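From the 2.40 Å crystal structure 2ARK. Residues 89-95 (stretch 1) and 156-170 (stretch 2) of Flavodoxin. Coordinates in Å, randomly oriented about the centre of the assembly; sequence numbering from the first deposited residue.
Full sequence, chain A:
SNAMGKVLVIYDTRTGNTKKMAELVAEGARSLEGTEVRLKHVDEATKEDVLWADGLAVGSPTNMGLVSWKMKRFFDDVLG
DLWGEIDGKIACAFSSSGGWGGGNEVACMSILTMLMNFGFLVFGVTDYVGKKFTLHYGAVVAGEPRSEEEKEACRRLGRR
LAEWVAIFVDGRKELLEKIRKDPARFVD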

# COMPACT_ATOMS: atom_id res chain seq x y z
N LYS A 89 -20.54 -1.11 6.67
CA LYS A 89 -20.10 -1.82 7.86
C LYS A 89 -18.80 -1.18 8.26
O LYS A 89 -18.13 -0.58 7.41
CB LYS A 89 -19.94 -3.33 7.64
CG LYS A 89 -21.26 -4.05 7.73
CD LYS A 89 -21.15 -5.51 7.37
CE LYS A 89 -22.51 -6.00 6.88
NZ LYS A 89 -23.55 -5.81 7.92
N ILE A 90 -18.46 -1.27 9.55
CA ILE A 90 -17.25 -0.70 10.11
C ILE A 90 -16.30 -1.85 10.38
O ILE A 90 -16.71 -2.87 10.94
CB ILE A 90 -17.56 0.09 11.40
CG1 ILE A 90 -18.48 1.28 11.07
CG2 ILE A 90 -16.29 0.58 12.07
CD1 ILE A 90 -19.11 1.95 12.25
N ALA A 91 -15.04 -1.71 9.94
CA ALA A 91 -14.05 -2.79 10.04
C ALA A 91 -12.64 -2.29 10.33
O ALA A 91 -12.32 -1.13 10.06
CB ALA A 91 -14.04 -3.63 8.77
N CYS A 92 -11.83 -3.17 10.92
CA CYS A 92 -10.39 -2.98 11.16
C CYS A 92 -9.68 -4.34 10.99
O CYS A 92 -10.35 -5.33 10.66
CB CYS A 92 -10.16 -2.43 12.55
SG CYS A 92 -10.89 -3.47 13.86
N ALA A 93 -8.37 -4.37 11.23
CA ALA A 93 -7.48 -5.47 10.84
C ALA A 93 -6.55 -5.79 11.99
O ALA A 93 -6.27 -4.91 12.81
CB ALA A 93 -6.64 -5.07 9.57
N PHE A 94 -6.04 -7.01 12.06
CA PHE A 94 -4.90 -7.31 12.97
C PHE A 94 -4.05 -8.46 12.45
O PHE A 94 -4.51 -9.25 11.61
CB PHE A 94 -5.36 -7.53 14.41
CG PHE A 94 -6.37 -8.66 14.58
CD1 PHE A 94 -7.75 -8.42 14.38
CD2 PHE A 94 -5.96 -9.93 15.04
CE1 PHE A 94 -8.68 -9.45 14.56
CE2 PHE A 94 -6.90 -10.97 15.25
CZ PHE A 94 -8.26 -10.73 14.99
N SER A 95 -2.80 -8.55 12.89
CA SER A 95 -1.89 -9.50 12.27
C SER A 95 -0.66 -9.76 13.12
O SER A 95 -0.15 -8.86 13.83
CB SER A 95 -1.44 -8.97 10.89
OG SER A 95 -0.67 -9.94 10.17
N ARG A 156 -7.36 -2.97 22.79
CA ARG A 156 -7.74 -1.62 22.35
C ARG A 156 -8.46 -1.58 20.99
O ARG A 156 -9.42 -0.81 20.81
CB ARG A 156 -6.55 -0.66 22.34
CG ARG A 156 -6.97 0.80 22.14
CD ARG A 156 -7.87 1.27 23.32
NE ARG A 156 -7.29 0.82 24.57
CZ ARG A 156 -6.39 1.50 25.27
NH1 ARG A 156 -5.90 0.97 26.37
NH2 ARG A 156 -6.00 2.70 24.89
N LEU A 157 -7.97 -2.40 20.05
CA LEU A 157 -8.63 -2.55 18.76
C LEU A 157 -10.11 -2.87 18.88
O LEU A 157 -10.94 -2.19 18.29
CB LEU A 157 -7.92 -3.59 17.91
CG LEU A 157 -8.43 -3.57 16.44
CD1 LEU A 157 -7.95 -2.29 15.62
CD2 LEU A 157 -8.09 -4.85 15.75
N GLY A 158 -10.45 -3.92 19.64
CA GLY A 158 -11.83 -4.34 19.82
C GLY A 158 -12.66 -3.30 20.54
O GLY A 158 -13.83 -3.11 20.20
N ARG A 159 -12.04 -2.66 21.54
CA ARG A 159 -12.59 -1.52 22.29
C ARG A 159 -13.01 -0.37 21.36
O ARG A 159 -14.13 0.11 21.44
CB ARG A 159 -11.51 -0.96 23.22
CG ARG A 159 -11.94 -0.44 24.57
CD ARG A 159 -13.23 0.35 24.63
NE ARG A 159 -14.04 -0.21 25.70
CZ ARG A 159 -14.37 0.36 26.86
NH1 ARG A 159 -14.05 1.60 27.18
NH2 ARG A 159 -15.07 -0.35 27.70
N ARG A 160 -12.07 0.07 20.52
CA ARG A 160 -12.35 1.16 19.59
C ARG A 160 -13.37 0.74 18.54
O ARG A 160 -14.23 1.54 18.15
CB ARG A 160 -11.05 1.70 18.97
CG ARG A 160 -11.18 3.06 18.25
CD ARG A 160 -11.71 4.24 19.09
NE ARG A 160 -11.25 4.23 20.48
CZ ARG A 160 -10.01 4.55 20.89
NH1 ARG A 160 -9.08 4.93 20.02
NH2 ARG A 160 -9.71 4.49 22.18
N LEU A 161 -13.30 -0.51 18.08
CA LEU A 161 -14.31 -1.06 17.17
C LEU A 161 -15.70 -0.95 17.79
O LEU A 161 -16.62 -0.46 17.14
CB LEU A 161 -14.02 -2.52 16.87
CG LEU A 161 -14.42 -3.15 15.54
CD1 LEU A 161 -14.64 -4.63 15.77
CD2 LEU A 161 -15.61 -2.50 14.80
N ALA A 162 -15.82 -1.37 19.05
CA ALA A 162 -17.11 -1.39 19.74
C ALA A 162 -17.61 0.03 19.97
O ALA A 162 -18.80 0.31 19.87
CB ALA A 162 -16.99 -2.14 21.05
N GLU A 163 -16.67 0.92 20.29
CA GLU A 163 -16.94 2.34 20.46
C GLU A 163 -17.39 3.02 19.17
O GLU A 163 -18.31 3.81 19.20
CB GLU A 163 -15.70 3.02 21.03
CG GLU A 163 -15.47 2.70 22.51
CD GLU A 163 -14.09 3.16 23.03
OE1 GLU A 163 -13.17 3.37 22.19
OE2 GLU A 163 -13.93 3.30 24.27
N TRP A 164 -16.78 2.70 18.02
CA TRP A 164 -17.23 3.29 16.75
C TRP A 164 -18.62 2.75 16.37
O TRP A 164 -19.47 3.49 15.87
CB TRP A 164 -16.24 3.02 15.60
CG TRP A 164 -14.91 3.73 15.65
CD1 TRP A 164 -13.76 3.27 15.13
CD2 TRP A 164 -14.59 5.02 16.24
NE1 TRP A 164 -12.73 4.16 15.34
CE2 TRP A 164 -13.21 5.25 16.01
CE3 TRP A 164 -15.33 5.98 16.93
CZ2 TRP A 164 -12.54 6.39 16.45
CZ3 TRP A 164 -14.68 7.14 17.38
CH2 TRP A 164 -13.28 7.33 17.13
N VAL A 165 -18.83 1.45 16.60
CA VAL A 165 -20.17 0.87 16.44
C VAL A 165 -21.20 1.58 17.31
O VAL A 165 -22.27 1.92 16.84
CB VAL A 165 -20.18 -0.64 16.73
CG1 VAL A 165 -21.63 -1.16 16.94
CG2 VAL A 165 -19.46 -1.40 15.61
N ALA A 166 -20.85 1.84 18.56
CA ALA A 166 -21.72 2.49 19.54
C ALA A 166 -22.04 3.93 19.18
O ALA A 166 -23.17 4.41 19.41
CB ALA A 166 -21.06 2.45 20.92
N ILE A 167 -21.05 4.64 18.64
CA ILE A 167 -21.19 6.05 18.25
C ILE A 167 -22.02 6.17 16.98
O ILE A 167 -23.04 6.85 16.97
CB ILE A 167 -19.81 6.74 18.09
CG1 ILE A 167 -19.18 6.96 19.47
CG2 ILE A 167 -19.92 8.08 17.36
CD1 ILE A 167 -17.70 7.32 19.40
N PHE A 168 -21.57 5.48 15.94
CA PHE A 168 -22.09 5.64 14.60
C PHE A 168 -23.30 4.80 14.23
O PHE A 168 -24.06 5.21 13.37
CB PHE A 168 -20.96 5.43 13.58
CG PHE A 168 -19.81 6.37 13.79
CD1 PHE A 168 -18.53 5.89 14.05
CD2 PHE A 168 -20.03 7.77 13.77
CE1 PHE A 168 -17.47 6.76 14.25
CE2 PHE A 168 -18.98 8.65 13.98
CZ PHE A 168 -17.69 8.15 14.23
N VAL A 169 -23.49 3.63 14.84
CA VAL A 169 -24.73 2.90 14.54
C VAL A 169 -25.75 2.93 15.66
O VAL A 169 -26.95 3.05 15.39
CB VAL A 169 -24.53 1.47 13.90
CG1 VAL A 169 -23.10 1.25 13.39
CG2 VAL A 169 -24.97 0.37 14.81
N ASP A 170 -25.29 2.83 16.91
CA ASP A 170 -26.19 2.94 18.05
C ASP A 170 -26.52 4.40 18.34
O ASP A 170 -27.59 4.71 18.86
CB ASP A 170 -25.60 2.30 19.30
CG ASP A 170 -26.62 2.25 20.45
OD1 ASP A 170 -26.38 2.88 21.52
OD2 ASP A 170 -27.68 1.60 20.26

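Ile-90 lies at the centre of this contact, with more of its surface covered by the other stretch than any other residue, where strand 90-95 runs nearly antiparallel to helix 156-168, their axes 9.1 Å apart at closest approach. Its branched hydrocarbon side chain, with chi1 m and chi2 t, can touch several apolar neighbours at once: CG2 lies 4.2 Å from Leu-161 CD2 and 4.3 Å from Trp-164 CB, while CD1 lies 4.2 Å from both Phe-168 CB and Val-169 CG1. Leu-161 points its CA-to-CB bond sideways, but its side chain is long enough for its end to come nearer the strand. Trp-164 starts toward the strand, but its indole leads away, so its CB makes the closest side-chain approach.

Alternation along the strand directs Ile-90, Cys-92 and Phe-94 toward the helix and Ala-91 and Ala-93 away. Cys-92, with a short apolar side chain, fills the space before two leucines one helical turn apart: its SG sits 3.6 Å from Leu-157 CG and 3.9 Å from Leu-161 CG. Farther along, Leu-157 CD2 lies 3.8 Å from Phe-94 CD1, oblique to its ring, and also meets the backbone at Ala-93 O, 3.5 Å away.

No hydrogen bond crosses the interface; apolar packing holds it together, burying 392 Å² over both sides. The charged side chains of Arg-159, Arg-160 and Glu-163 lie out of reach of the strand, where Arg-160 NE donates to Glu-163 OE1 at 2.7 Å in a salt bridge, and Arg-159 NH1 is also in a salt bridge with Glu-163 OE2, at 3.4 Å, where the hydrogen bond is weak.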